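Local coordinates for protein telomerase reverse transcriptase (Candida tropicalis MYA-3404, PDB 6ZD1) that probably extends telomeres as the reverse transcriptase of telomerase, adding short repeats to chromosome ends by copying a template within the enzyme's RNA, at residues C343-N348 against F456-G461; V245-L250 against G461-F466; K337-E342 against F532-K537; L476-V481 against L497-D502; Q286-K291 against G470-I475. All coordinates share one frame; numbering follows the deposited sequence.

Contact 1: residues C343-N348 against F456-G461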
# COMPACT_ATOMS: atom_id res chain seq x y z
N CYS A 343 13.51 -12.22 -5.67
CA CYS A 343 14.62 -11.76 -4.83
C CYS A 343 14.37 -12.05 -3.35
O CYS A 343 15.32 -12.33 -2.61
CB CYS A 343 14.86 -10.27 -5.05
SG CYS A 343 13.57 -9.20 -4.43
N TYR A 344 13.11 -11.97 -2.90
CA TYR A 344 12.82 -12.25 -1.49
C TYR A 344 12.87 -13.75 -1.20
O TYR A 344 13.42 -14.16 -0.16
CB TYR A 344 11.46 -11.69 -1.10
CG TYR A 344 11.43 -10.19 -0.93
CD1 TYR A 344 10.75 -9.39 -1.83
CD2 TYR A 344 12.10 -9.58 0.12
CE1 TYR A 344 10.72 -8.02 -1.69
CE2 TYR A 344 12.08 -8.21 0.27
CZ TYR A 344 11.39 -7.43 -0.63
OH TYR A 344 11.38 -6.06 -0.48
N ASP A 345 12.30 -14.57 -2.08
CA ASP A 345 12.32 -16.02 -1.84
C ASP A 345 13.73 -16.57 -1.95
O ASP A 345 14.11 -17.47 -1.19
CB ASP A 345 11.40 -16.74 -2.83
CG ASP A 345 9.93 -16.38 -2.64
OD1 ASP A 345 9.35 -15.78 -3.57
OD2 ASP A 345 9.37 -16.70 -1.57
N ARG A 346 14.53 -16.05 -2.89
CA ARG A 346 15.86 -16.57 -3.17
C ARG A 346 16.95 -15.89 -2.36
O ARG A 346 18.12 -16.29 -2.47
CB ARG A 346 16.19 -16.44 -4.67
CG ARG A 346 15.12 -16.97 -5.63
CD ARG A 346 14.61 -18.35 -5.25
NE ARG A 346 15.65 -19.37 -5.33
CZ ARG A 346 15.50 -20.61 -4.86
NH1 ARG A 346 14.36 -20.97 -4.28
NH2 ARG A 346 16.49 -21.48 -4.97
N LEU A 347 16.61 -14.89 -1.55
CA LEU A 347 17.61 -14.15 -0.79
C LEU A 347 18.42 -15.09 0.09
O LEU A 347 17.88 -16.00 0.72
CB LEU A 347 16.92 -13.09 0.08
CG LEU A 347 17.70 -11.82 0.42
CD1 LEU A 347 17.82 -10.93 -0.81
CD2 LEU A 347 17.03 -11.07 1.56
N ASN A 348 19.74 -14.89 0.10
CA ASN A 348 20.64 -15.75 0.86
C ASN A 348 20.72 -15.24 2.30
O ASN A 348 21.27 -14.16 2.55
CB ASN A 348 22.02 -15.79 0.21
CG ASN A 348 22.94 -16.81 0.85
OD1 ASN A 348 23.51 -16.57 1.91
ND2 ASN A 348 23.09 -17.96 0.19
N PHE A 456 5.04 -23.45 9.42
CA PHE A 456 6.10 -23.70 8.46
C PHE A 456 7.18 -22.63 8.57
O PHE A 456 6.90 -21.47 8.88
CB PHE A 456 5.56 -23.74 7.03
CG PHE A 456 4.82 -25.00 6.68
CD1 PHE A 456 3.55 -25.24 7.19
CD2 PHE A 456 5.40 -25.94 5.85
CE1 PHE A 456 2.88 -26.40 6.87
CE2 PHE A 456 4.72 -27.10 5.52
CZ PHE A 456 3.46 -27.33 6.03
N LYS A 457 8.42 -23.04 8.31
CA LYS A 457 9.57 -22.15 8.26
C LYS A 457 10.16 -22.18 6.85
O LYS A 457 9.94 -23.12 6.08
CB LYS A 457 10.63 -22.56 9.29
CG LYS A 457 11.71 -21.52 9.56
CD LYS A 457 12.77 -22.05 10.52
CE LYS A 457 12.19 -22.29 11.91
NZ LYS A 457 11.79 -21.02 12.57
N ARG A 458 10.91 -21.13 6.51
CA ARG A 458 11.52 -21.03 5.19
C ARG A 458 12.81 -21.83 5.13
O ARG A 458 13.64 -21.76 6.05
CB ARG A 458 11.79 -19.57 4.84
CG ARG A 458 10.54 -18.74 4.68
CD ARG A 458 10.84 -17.49 3.88
NE ARG A 458 11.35 -17.83 2.55
CZ ARG A 458 10.57 -18.07 1.50
NH1 ARG A 458 9.26 -18.01 1.61
NH2 ARG A 458 11.11 -18.37 0.32
N LYS A 459 12.98 -22.62 4.06
CA LYS A 459 14.27 -23.24 3.80
C LYS A 459 15.33 -22.19 3.48
O LYS A 459 16.48 -22.30 3.93
CB LYS A 459 14.15 -24.24 2.65
CG LYS A 459 13.18 -25.39 2.90
CD LYS A 459 12.94 -26.20 1.64
CE LYS A 459 14.23 -26.74 1.05
NZ LYS A 459 14.00 -27.52 -0.20
N GLN A 460 14.96 -21.19 2.70
CA GLN A 460 15.87 -20.12 2.29
C GLN A 460 15.03 -18.90 1.95
O GLN A 460 13.87 -19.02 1.57
CB GLN A 460 16.73 -20.56 1.09
CG GLN A 460 17.68 -19.52 0.54
CD GLN A 460 18.77 -19.13 1.51
OE1 GLN A 460 18.54 -18.36 2.45
NE2 GLN A 460 19.98 -19.64 1.29
N GLY A 461 15.63 -17.73 2.12
CA GLY A 461 14.95 -16.49 1.79
C GLY A 461 14.35 -15.82 3.00
O GLY A 461 14.54 -16.22 4.15

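Contact 2: residues V245-L250 against G461-F466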
# COMPACT_ATOMS: atom_id res chain seq x y z
N VAL A 245 3.22 -14.34 -2.31
CA VAL A 245 3.09 -14.87 -0.96
C VAL A 245 3.57 -13.79 -0.00
O VAL A 245 4.74 -13.41 -0.01
CB VAL A 245 3.87 -16.18 -0.78
CG1 VAL A 245 3.64 -16.73 0.62
CG2 VAL A 245 3.44 -17.19 -1.83
N ILE A 246 2.65 -13.27 0.80
CA ILE A 246 2.94 -12.28 1.83
C ILE A 246 2.65 -12.91 3.18
O ILE A 246 1.67 -13.66 3.33
CB ILE A 246 2.12 -10.99 1.63
CG1 ILE A 246 2.31 -10.44 0.22
CG2 ILE A 246 2.51 -9.94 2.67
CD1 ILE A 246 3.76 -10.19 -0.14
N CYS A 247 3.50 -12.63 4.15
CA CYS A 247 3.32 -13.11 5.52
C CYS A 247 2.98 -11.91 6.39
O CYS A 247 3.77 -10.98 6.51
CB CYS A 247 4.58 -13.82 6.02
SG CYS A 247 4.27 -15.06 7.29
N VAL A 248 1.78 -11.94 6.98
CA VAL A 248 1.28 -10.85 7.82
C VAL A 248 1.56 -11.22 9.28
O VAL A 248 1.05 -12.24 9.74
CB VAL A 248 -0.21 -10.60 7.59
CG1 VAL A 248 -0.68 -9.41 8.42
CG2 VAL A 248 -0.51 -10.39 6.11
N PRO A 249 2.35 -10.42 10.00
CA PRO A 249 2.71 -10.81 11.38
C PRO A 249 1.49 -10.95 12.28
O PRO A 249 0.64 -10.06 12.34
CB PRO A 249 3.62 -9.66 11.83
CG PRO A 249 4.14 -9.06 10.57
CD PRO A 249 3.03 -9.20 9.57
N LEU A 250 1.41 -12.08 12.96
CA LEU A 250 0.38 -12.30 13.97
C LEU A 250 0.73 -11.52 15.23
O LEU A 250 1.86 -11.58 15.72
CB LEU A 250 0.25 -13.78 14.30
CG LEU A 250 -0.64 -14.63 13.39
CD1 LEU A 250 -0.73 -16.04 13.92
CD2 LEU A 250 -2.02 -14.00 13.26
N GLY A 461 15.63 -17.73 2.12
CA GLY A 461 14.95 -16.49 1.79
C GLY A 461 14.35 -15.82 3.00
O GLY A 461 14.54 -16.22 4.15
N VAL A 462 13.57 -14.78 2.72
CA VAL A 462 12.93 -13.97 3.74
C VAL A 462 11.49 -13.75 3.34
O VAL A 462 11.18 -13.57 2.15
CB VAL A 462 13.67 -12.63 3.95
CG1 VAL A 462 12.83 -11.66 4.77
CG2 VAL A 462 15.01 -12.86 4.63
N PHE A 463 10.59 -13.80 4.32
CA PHE A 463 9.18 -13.60 4.03
C PHE A 463 8.91 -12.13 3.73
O PHE A 463 9.29 -11.25 4.51
CB PHE A 463 8.33 -14.04 5.22
CG PHE A 463 7.94 -15.48 5.19
CD1 PHE A 463 7.49 -16.05 4.01
CD2 PHE A 463 8.02 -16.26 6.33
CE1 PHE A 463 7.12 -17.38 3.98
CE2 PHE A 463 7.66 -17.59 6.30
CZ PHE A 463 7.21 -18.15 5.12
N GLN A 464 8.26 -11.88 2.61
CA GLN A 464 7.77 -10.54 2.33
C GLN A 464 6.58 -10.25 3.22
O GLN A 464 5.67 -11.08 3.35
CB GLN A 464 7.40 -10.41 0.85
CG GLN A 464 7.18 -8.99 0.39
CD GLN A 464 6.88 -8.91 -1.09
OE1 GLN A 464 7.28 -9.78 -1.86
NE2 GLN A 464 6.15 -7.88 -1.49
N GLY A 465 6.57 -9.08 3.85
CA GLY A 465 5.52 -8.70 4.78
C GLY A 465 5.97 -8.52 6.21
O GLY A 465 5.18 -8.01 7.02
N PHE A 466 7.18 -8.93 6.57
CA PHE A 466 7.71 -8.64 7.90
C PHE A 466 8.36 -7.26 7.93
O PHE A 466 8.66 -6.65 6.90
CB PHE A 466 8.71 -9.71 8.33
CG PHE A 466 8.07 -10.95 8.86
CD1 PHE A 466 7.77 -11.06 10.21
CD2 PHE A 466 7.77 -12.00 8.02
CE1 PHE A 466 7.17 -12.20 10.71
CE2 PHE A 466 7.17 -13.15 8.52
CZ PHE A 466 6.88 -13.25 9.86

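Contact 3: residues K337-E342 against F532-K537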
# COMPACT_ATOMS: atom_id res chain seq x y z
N LYS A 337 19.11 -3.46 -19.25
CA LYS A 337 18.28 -3.60 -18.06
C LYS A 337 18.12 -5.08 -17.74
O LYS A 337 18.02 -5.92 -18.64
CB LYS A 337 16.91 -2.93 -18.21
CG LYS A 337 15.89 -3.74 -18.99
CD LYS A 337 14.51 -3.13 -18.90
CE LYS A 337 13.48 -3.99 -19.60
NZ LYS A 337 12.12 -3.39 -19.52
N PHE A 338 18.10 -5.40 -16.44
CA PHE A 338 17.98 -6.78 -15.99
C PHE A 338 17.42 -6.78 -14.58
O PHE A 338 17.69 -5.87 -13.80
CB PHE A 338 19.34 -7.51 -16.06
CG PHE A 338 20.45 -6.85 -15.28
CD1 PHE A 338 21.20 -5.82 -15.84
CD2 PHE A 338 20.75 -7.27 -13.99
CE1 PHE A 338 22.23 -5.22 -15.12
CE2 PHE A 338 21.77 -6.67 -13.27
CZ PHE A 338 22.51 -5.64 -13.84
N ASP A 339 16.59 -7.78 -14.28
CA ASP A 339 15.92 -7.89 -12.99
C ASP A 339 16.23 -9.23 -12.34
O ASP A 339 16.76 -10.15 -12.96
CB ASP A 339 14.41 -7.70 -13.14
CG ASP A 339 13.76 -8.76 -14.02
OD1 ASP A 339 14.34 -9.12 -15.07
OD2 ASP A 339 12.67 -9.24 -13.65
N MSE A 340 15.86 -9.34 -11.06
CA MSE A 340 16.10 -10.55 -10.28
C MSE A 340 14.85 -11.41 -10.14
O MSE A 340 13.74 -10.90 -9.98
CB MSE A 340 16.65 -10.19 -8.90
CG MSE A 340 17.97 -9.43 -8.94
SE MSE A 340 19.33 -10.34 -10.00
CE MSE A 340 20.83 -9.12 -9.72
N LYS A 341 15.05 -12.73 -10.21
CA LYS A 341 13.97 -13.70 -10.06
C LYS A 341 13.73 -13.95 -8.57
O LYS A 341 14.60 -14.50 -7.89
CB LYS A 341 14.32 -15.01 -10.76
CG LYS A 341 14.13 -15.01 -12.26
CD LYS A 341 14.53 -16.35 -12.86
CE LYS A 341 16.00 -16.66 -12.62
NZ LYS A 341 16.45 -17.90 -13.31
N GLU A 342 12.55 -13.56 -8.09
CA GLU A 342 12.09 -13.88 -6.73
C GLU A 342 13.14 -13.50 -5.68
O GLU A 342 13.59 -14.34 -4.89
CB GLU A 342 11.71 -15.36 -6.62
CG GLU A 342 10.73 -15.85 -7.68
CD GLU A 342 9.45 -15.03 -7.73
OE1 GLU A 342 9.32 -14.17 -8.63
OE2 GLU A 342 8.57 -15.25 -6.86
N PHE A 532 19.43 -14.10 -8.66
CA PHE A 532 19.40 -14.88 -9.89
C PHE A 532 18.81 -14.01 -11.00
O PHE A 532 17.64 -13.61 -10.91
CB PHE A 532 18.57 -16.15 -9.72
CG PHE A 532 19.17 -17.15 -8.77
CD1 PHE A 532 18.86 -17.11 -7.42
CD2 PHE A 532 20.03 -18.14 -9.23
CE1 PHE A 532 19.41 -18.04 -6.54
CE2 PHE A 532 20.58 -19.06 -8.36
CZ PHE A 532 20.27 -19.01 -7.01
N VAL A 533 19.61 -13.73 -12.02
CA VAL A 533 19.20 -12.84 -13.10
C VAL A 533 18.08 -13.48 -13.90
O VAL A 533 18.18 -14.62 -14.36
CB VAL A 533 20.39 -12.49 -14.00
CG1 VAL A 533 19.95 -11.52 -15.11
CG2 VAL A 533 21.52 -11.89 -13.18
N ASN A 534 17.00 -12.72 -14.11
CA ASN A 534 15.89 -13.15 -14.95
C ASN A 534 16.28 -12.90 -16.40
O ASN A 534 15.99 -11.86 -16.98
CB ASN A 534 14.62 -12.39 -14.57
CG ASN A 534 13.38 -13.01 -15.16
OD1 ASN A 534 13.44 -14.04 -15.83
ND2 ASN A 534 12.24 -12.38 -14.92
N HIS A 535 16.96 -13.89 -17.00
CA HIS A 535 17.60 -13.69 -18.29
C HIS A 535 16.59 -13.41 -19.39
O HIS A 535 16.84 -12.58 -20.27
CB HIS A 535 18.46 -14.90 -18.65
CG HIS A 535 19.66 -15.07 -17.78
ND1 HIS A 535 19.83 -16.15 -16.95
CD2 HIS A 535 20.76 -14.29 -17.62
CE1 HIS A 535 20.98 -16.04 -16.31
NE2 HIS A 535 21.57 -14.92 -16.70
N GLU A 536 15.45 -14.09 -19.37
CA GLU A 536 14.46 -13.88 -20.43
C GLU A 536 13.87 -12.48 -20.41
O GLU A 536 13.31 -12.04 -21.42
CB GLU A 536 13.35 -14.92 -20.32
CG GLU A 536 12.54 -14.83 -19.04
CD GLU A 536 11.41 -15.84 -19.00
OE1 GLU A 536 11.09 -16.42 -20.06
OE2 GLU A 536 10.83 -16.04 -17.90
N LYS A 537 13.98 -11.77 -19.29
CA LYS A 537 13.52 -10.38 -19.21
C LYS A 537 14.63 -9.37 -19.46
O LYS A 537 14.36 -8.17 -19.49
CB LYS A 537 12.87 -10.12 -17.85
CG LYS A 537 11.48 -10.72 -17.71
CD LYS A 537 10.57 -10.27 -18.84
CE LYS A 537 9.12 -10.66 -18.59
NZ LYS A 537 8.96 -12.13 -18.41
O HOH W 1 17.01 -13.52 -7.44

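Contact 4: residues L476-V481 against L497-D502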
# COMPACT_ATOMS: atom_id res chain seq x y z
N LEU A 476 21.37 -6.01 1.58
CA LEU A 476 22.13 -7.04 0.88
C LEU A 476 22.48 -6.60 -0.54
O LEU A 476 23.63 -6.73 -0.98
CB LEU A 476 21.34 -8.35 0.87
CG LEU A 476 22.02 -9.54 0.17
CD1 LEU A 476 23.43 -9.75 0.71
CD2 LEU A 476 21.21 -10.81 0.32
N TYR A 477 21.49 -6.08 -1.29
CA TYR A 477 21.76 -5.70 -2.67
C TYR A 477 22.64 -4.46 -2.77
O TYR A 477 23.42 -4.34 -3.72
CB TYR A 477 20.44 -5.49 -3.43
CG TYR A 477 19.80 -6.77 -3.94
CD1 TYR A 477 20.27 -8.03 -3.56
CD2 TYR A 477 18.72 -6.73 -4.82
CE1 TYR A 477 19.69 -9.19 -4.04
CE2 TYR A 477 18.13 -7.88 -5.29
CZ TYR A 477 18.61 -9.11 -4.90
OH TYR A 477 18.02 -10.26 -5.38
N SER A 478 22.55 -3.54 -1.81
CA SER A 478 23.50 -2.43 -1.78
C SER A 478 24.91 -2.94 -1.54
O SER A 478 25.86 -2.51 -2.20
CB SER A 478 23.11 -1.42 -0.70
OG SER A 478 21.84 -0.84 -0.97
N THR A 479 25.07 -3.86 -0.58
CA THR A 479 26.36 -4.49 -0.34
C THR A 479 26.83 -5.26 -1.56
O THR A 479 28.02 -5.21 -1.92
CB THR A 479 26.26 -5.42 0.87
OG1 THR A 479 25.86 -4.67 2.02
CG2 THR A 479 27.60 -6.08 1.15
N MSE A 480 25.93 -6.00 -2.21
CA MSE A 480 26.26 -6.78 -3.38
C MSE A 480 26.74 -5.89 -4.53
O MSE A 480 27.77 -6.16 -5.14
CB MSE A 480 25.06 -7.60 -3.83
CG MSE A 480 25.31 -8.45 -5.06
SE MSE A 480 23.68 -9.27 -5.77
CE MSE A 480 22.70 -7.65 -6.23
N VAL A 481 25.97 -4.84 -4.82
CA VAL A 481 26.33 -3.93 -5.91
C VAL A 481 27.68 -3.29 -5.64
O VAL A 481 28.50 -3.13 -6.56
CB VAL A 481 25.22 -2.88 -6.11
CG1 VAL A 481 25.73 -1.73 -6.97
CG2 VAL A 481 23.99 -3.51 -6.75
N LEU A 497 25.33 3.08 -13.41
CA LEU A 497 24.54 1.94 -12.94
C LEU A 497 23.56 2.41 -11.87
O LEU A 497 23.94 3.16 -10.96
CB LEU A 497 25.44 0.84 -12.37
CG LEU A 497 24.75 -0.42 -11.84
CD1 LEU A 497 24.10 -1.20 -12.98
CD2 LEU A 497 25.73 -1.30 -11.07
N LEU A 498 22.32 1.95 -11.97
CA LEU A 498 21.25 2.33 -11.06
C LEU A 498 20.50 1.08 -10.62
O LEU A 498 20.35 0.13 -11.41
CB LEU A 498 20.27 3.31 -11.70
CG LEU A 498 20.82 4.67 -12.12
CD1 LEU A 498 19.71 5.48 -12.76
CD2 LEU A 498 21.40 5.40 -10.92
N ARG A 499 20.05 1.07 -9.36
CA ARG A 499 19.32 -0.05 -8.80
C ARG A 499 18.03 0.44 -8.18
O ARG A 499 18.02 1.41 -7.41
CB ARG A 499 20.17 -0.81 -7.76
CG ARG A 499 19.51 -2.08 -7.26
CD ARG A 499 20.38 -2.81 -6.24
NE ARG A 499 20.51 -2.07 -5.00
CZ ARG A 499 19.58 -2.04 -4.05
NH1 ARG A 499 18.44 -2.71 -4.21
NH2 ARG A 499 19.77 -1.33 -2.95
N LEU A 500 16.94 -0.26 -8.51
CA LEU A 500 15.58 0.03 -7.98
C LEU A 500 14.96 -1.29 -7.51
O LEU A 500 14.45 -2.04 -8.36
CB LEU A 500 14.74 0.66 -9.10
CG LEU A 500 13.44 1.34 -8.64
CD1 LEU A 500 13.56 1.81 -7.20
CD2 LEU A 500 13.09 2.51 -9.55
N VAL A 501 15.04 -1.56 -6.20
CA VAL A 501 14.50 -2.81 -5.58
C VAL A 501 15.15 -4.03 -6.24
O VAL A 501 16.22 -4.47 -5.76
CB VAL A 501 12.96 -2.87 -5.64
CG1 VAL A 501 12.42 -4.05 -4.85
CG2 VAL A 501 12.33 -1.57 -5.17
N ASP A 502 14.53 -4.55 -7.30
CA ASP A 502 15.05 -5.72 -8.01
C ASP A 502 15.38 -5.45 -9.47
O ASP A 502 15.89 -6.34 -10.15
CB ASP A 502 14.07 -6.91 -7.90
CG ASP A 502 12.63 -6.55 -8.26
OD1 ASP A 502 12.29 -5.36 -8.37
OD2 ASP A 502 11.82 -7.50 -8.43

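Contact 5: residues Q286-K291 against G470-I475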
# COMPACT_ATOMS: atom_id res chain seq x y z
N GLN A 286 15.29 1.78 12.28
CA GLN A 286 15.83 3.13 12.18
C GLN A 286 17.35 3.11 12.08
O GLN A 286 17.94 3.85 11.27
CB GLN A 286 15.41 3.98 13.38
CG GLN A 286 13.94 4.38 13.40
CD GLN A 286 13.62 5.27 14.59
OE1 GLN A 286 14.15 6.38 14.71
NE2 GLN A 286 12.77 4.78 15.48
N VAL A 287 18.01 2.27 12.88
CA VAL A 287 19.47 2.23 12.86
C VAL A 287 19.97 1.62 11.55
O VAL A 287 20.94 2.09 10.96
CB VAL A 287 20.00 1.47 14.08
CG1 VAL A 287 21.53 1.40 14.05
CG2 VAL A 287 19.51 2.12 15.36
N LEU A 288 19.28 0.58 11.07
CA LEU A 288 19.65 0.01 9.78
C LEU A 288 19.53 1.04 8.67
O LEU A 288 20.39 1.12 7.78
CB LEU A 288 18.79 -1.22 9.48
CG LEU A 288 19.00 -2.45 10.36
CD1 LEU A 288 18.01 -3.53 9.99
CD2 LEU A 288 20.43 -2.96 10.25
N GLN A 289 18.47 1.85 8.70
CA GLN A 289 18.28 2.86 7.67
C GLN A 289 19.37 3.93 7.73
O GLN A 289 19.83 4.42 6.69
CB GLN A 289 16.90 3.49 7.80
CG GLN A 289 16.48 4.34 6.60
CD GLN A 289 16.33 3.52 5.33
OE1 GLN A 289 15.38 2.75 5.18
NE2 GLN A 289 17.27 3.68 4.40
N LEU A 290 19.79 4.31 8.94
CA LEU A 290 20.83 5.33 9.07
C LEU A 290 22.18 4.81 8.58
O LEU A 290 22.88 5.49 7.83
CB LEU A 290 20.93 5.81 10.51
CG LEU A 290 19.83 6.77 10.95
CD1 LEU A 290 20.08 7.27 12.37
CD2 LEU A 290 19.72 7.93 9.98
N LYS A 291 22.55 3.59 9.00
CA LYS A 291 23.78 2.99 8.50
C LYS A 291 23.76 2.89 6.98
O LYS A 291 24.78 3.12 6.32
CB LYS A 291 23.97 1.60 9.11
CG LYS A 291 24.25 1.60 10.60
CD LYS A 291 25.60 2.21 10.88
CE LYS A 291 25.87 2.30 12.37
NZ LYS A 291 27.12 3.07 12.64
N GLY A 470 11.99 -5.61 3.68
CA GLY A 470 12.38 -4.68 2.64
C GLY A 470 13.76 -4.10 2.85
O GLY A 470 14.57 -4.05 1.92
N ILE A 471 14.07 -3.71 4.09
CA ILE A 471 15.39 -3.13 4.33
C ILE A 471 16.46 -4.21 4.33
O ILE A 471 17.62 -3.94 3.99
CB ILE A 471 15.39 -2.32 5.65
CG1 ILE A 471 16.67 -1.48 5.74
CG2 ILE A 471 15.25 -3.23 6.86
CD1 ILE A 471 16.56 -0.33 6.71
N PHE A 472 16.10 -5.45 4.67
CA PHE A 472 17.04 -6.55 4.51
C PHE A 472 17.50 -6.64 3.06
O PHE A 472 18.70 -6.58 2.77
CB PHE A 472 16.40 -7.87 4.95
CG PHE A 472 16.37 -8.08 6.43
CD1 PHE A 472 17.15 -7.30 7.27
CD2 PHE A 472 15.56 -9.07 6.99
CE1 PHE A 472 17.13 -7.50 8.65
CE2 PHE A 472 15.53 -9.27 8.37
CZ PHE A 472 16.32 -8.48 9.19
N CYS A 473 16.54 -6.71 2.13
CA CYS A 473 16.89 -6.82 0.72
C CYS A 473 17.67 -5.60 0.24
O CYS A 473 18.54 -5.72 -0.62
CB CYS A 473 15.61 -7.00 -0.10
SG CYS A 473 15.85 -7.35 -1.85
N ASP A 474 17.40 -4.43 0.83
CA ASP A 474 18.13 -3.22 0.46
C ASP A 474 19.57 -3.28 0.95
O ASP A 474 20.50 -2.91 0.22
CB ASP A 474 17.41 -1.99 1.02
CG ASP A 474 17.85 -0.70 0.36
OD1 ASP A 474 18.67 -0.75 -0.58
OD2 ASP A 474 17.36 0.37 0.78
N ILE A 475 19.77 -3.74 2.19
CA ILE A 475 21.12 -3.87 2.73
C ILE A 475 21.94 -4.84 1.89
O ILE A 475 23.09 -4.55 1.52
CB ILE A 475 21.07 -4.32 4.20
CG1 ILE A 475 20.53 -3.21 5.10
CG2 ILE A 475 22.45 -4.76 4.68
CD1 ILE A 475 20.37 -3.64 6.54

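Contact 1: residues C343-N348 against F456-G461
D345 OD2 is held by two groups: R458 NH2, in a salt bridge of 3.1 Å, and the hydroxyl of Y212, which also bonds R458 NH1. Carboxylate and guanidinium planes are turned 40° apart, so the pair does not lie flat. R458 curls at chi3 (59°), and this brings NE and NH2 side-on to a single atom of its own loop, Q460 O, with NE at 3.0 Å. NH2 also reaches D345 O in a weak bond of 3.5 Å. G461, at a positive phi of 98°, brings bare backbone against the carbonyls of 345-347: its CA lies 3.2 Å from D345 O and makes a second CA-H...O contact with L347 O. The Q460 amide folds back so that OE1 takes G461 N on a lone pair in the carbonyl plane; Q349 N binds the same oxygen. The short helix 343-346 is thereby fastened to the end of strand 454-458, which runs between strands 217-220 and 443-446, while C343, Y344 and L347 lean on helix 469-484.

Contact 2: residues V245-L250 against G461-F466
C247 faces two phenyl rings, set roughly at a right angle as seen from its sulfur, and meets them in different ways. Its SG, anti to the backbone N (chi1 -153°), lies over a face of F463, 4.3 Å from the ring centroid and displaced toward the rim. F466 receives the same sulfur obliquely, and its CE2 comes 3.7 Å from C247 CB. P249 and F466 slide past each other in opposite directions, with CG of the proline near CD1 of the ring. On the other flank I246 CD1 sits 3.5 Å from Q464 CD, the methyl lying against the extended glutamine as the two side chains cross at a slant. The backbones join as well: C247 N gives Q464 O a nearly straight bond of 2.8 Å (173°), and that oxygen also meets I246 CA. Q464 and G465 are the central residues of a type II turn from F463 to F466, glycine taking the positive-phi place. Sequence and topology match motif 2 of the fingers for strand 244-249 and motif B' for the loop. One short backbone bond thus supplies the polar grip of this contact, while sulfur-aromatic and apolar packing, less demanding in direction, covers C247.

Contact 3: residues K337-E342 against F532-K537
The D339 carboxylate and the N534 amide meet at a slant, their planes 41° apart. OD1 of the aspartate lies against two methylenes, N534 CB and K537 CB, while OD2 takes a weak bond from N534 ND2 at 3.4 Å. D339 CG is placed between the backbone N and the carbonyl carbon (chi1 62°), which swings the carboxylate across to the loop 532-537. The F338 ring receives V533 CG1 obliquely and lies almost parallel to the ring of F504; V533 O sits over one face of H535, toward its rim. Backbones run antiparallel here, with M340 and V533 as a single non-hydrogen-bonded pair. It is flanked by N534 N to D339 O at 2.8 Å and K341 N to F532 O, also 2.8 Å and nearly straight at 173°. Strand 334-339 belongs to the four-stranded antiparallel sheet of the reverse transcriptase palm, and the sequence leaving it matches motif A. Past the bridge a water links the chains once more, giving a proton to K341 O at 2.6 Å and accepting one from F532 N at 2.8 Å. N534 is the centre of an inverse gamma turn that redirects the loop. K341 crosses N534 at about a right angle, its CG 3.5 Å from N534 CB and its CE reaching V533 O, and the selenium of M340 rests near V533 CG2.

Contact 4: residues L476-V481 against L497-D502
R499 leaves its strand extended, CG anti to the backbone N, and bends at chi3 (68°) to lay its guanidinium over Y477 CB, whose chi1 of -82° turns the ring so that R499 NH1 lies at its edge. This is helix-on-sheet packing in the reverse transcriptase palm: helix 469-484 runs nearly antiparallel to strand 495-500, the segment axes 10.5 Å apart, and the hairpin joining this strand to 503-508 carries the Leu-Val-Asp-Asp sequence that matches motif C. Ring and guanidinium planes stand 85° apart, with Y477 CB 3.4 Å above the guanidinium plane of R499, toward its rim. The chief polar partner of R499 is D474, through a salt bridge at NH2; S305 takes NE. NH2 also makes a weak bond of 2.9 Å to S478 OG, itself tied to D474 O, and NH1 reaches back weakly to V501 O at the guanidinium edge. The buried arginine charge is probably balanced mainly by D474. One turn on along the helix, V481 spreads its methyls over two residues, CG2 against R499 CD at 3.7 Å and CG1 against L497 CD2 at 4.1 Å. V501 O also meets the edge of the tyrosine ring, 3.5 Å from Y477 CD2.

Contact 5: residues Q286-K291 against G470-I475
L288 CB opens the packing 3.7 Å from I471 CD1, with I475 CD1 a little farther off. Beyond it the leucine divides: CD2 points at I475 CD1, 3.8 Å away, while CD1 comes near I471 CG2 and, obliquely, reaches F472 CE1 at 4.3 Å. The leucine therefore sits against two isoleucines one helical turn apart, crossing I475 at about a right angle and I471 at a slant. Helices 263-298 and 469-484 run roughly parallel here, their segment axes 10.7 Å apart at 25°, the second being a helix of the reverse transcriptase palm. I471 is stretched out, CG1 anti to the backbone N (chi1 -168°), and this carries CD1 right up to the other helix, 3.5 Å from Q289 N. Q289 bends at chi2, bringing OE1 to within 3.6 Å of that same methyl. C435 and F360 add to the apolar surroundings of L288. On the Q289 flank the helices are also tied ionically, D474 forming a salt bridge with R296 farther along helix 263-298.

Overall arrangement
Four contacts use helix 469-484 or the chain leading into it. Contacts 1 and 2 share G461, and Y344 O probably bonds V462 N at 3.0 Å. Contacts 5 and 4 use successive helical turns, linked by the D474 OD1 to R499 NH2 salt bridge at 2.7 Å. Contact 3, in the same palm sheet as contact 4 and centred about 13 Å from it, joins through M340, which packs on Y477 and M480 and whose N probably bonds D502 O at 3.1 Å. D339 and D502, matching motifs A and C, lie near each other, consistent with the metal-binding site of related reverse transcriptases, although no metal is bound. Contact 2, centred about 22 Å from contact 3, lies toward the fingers.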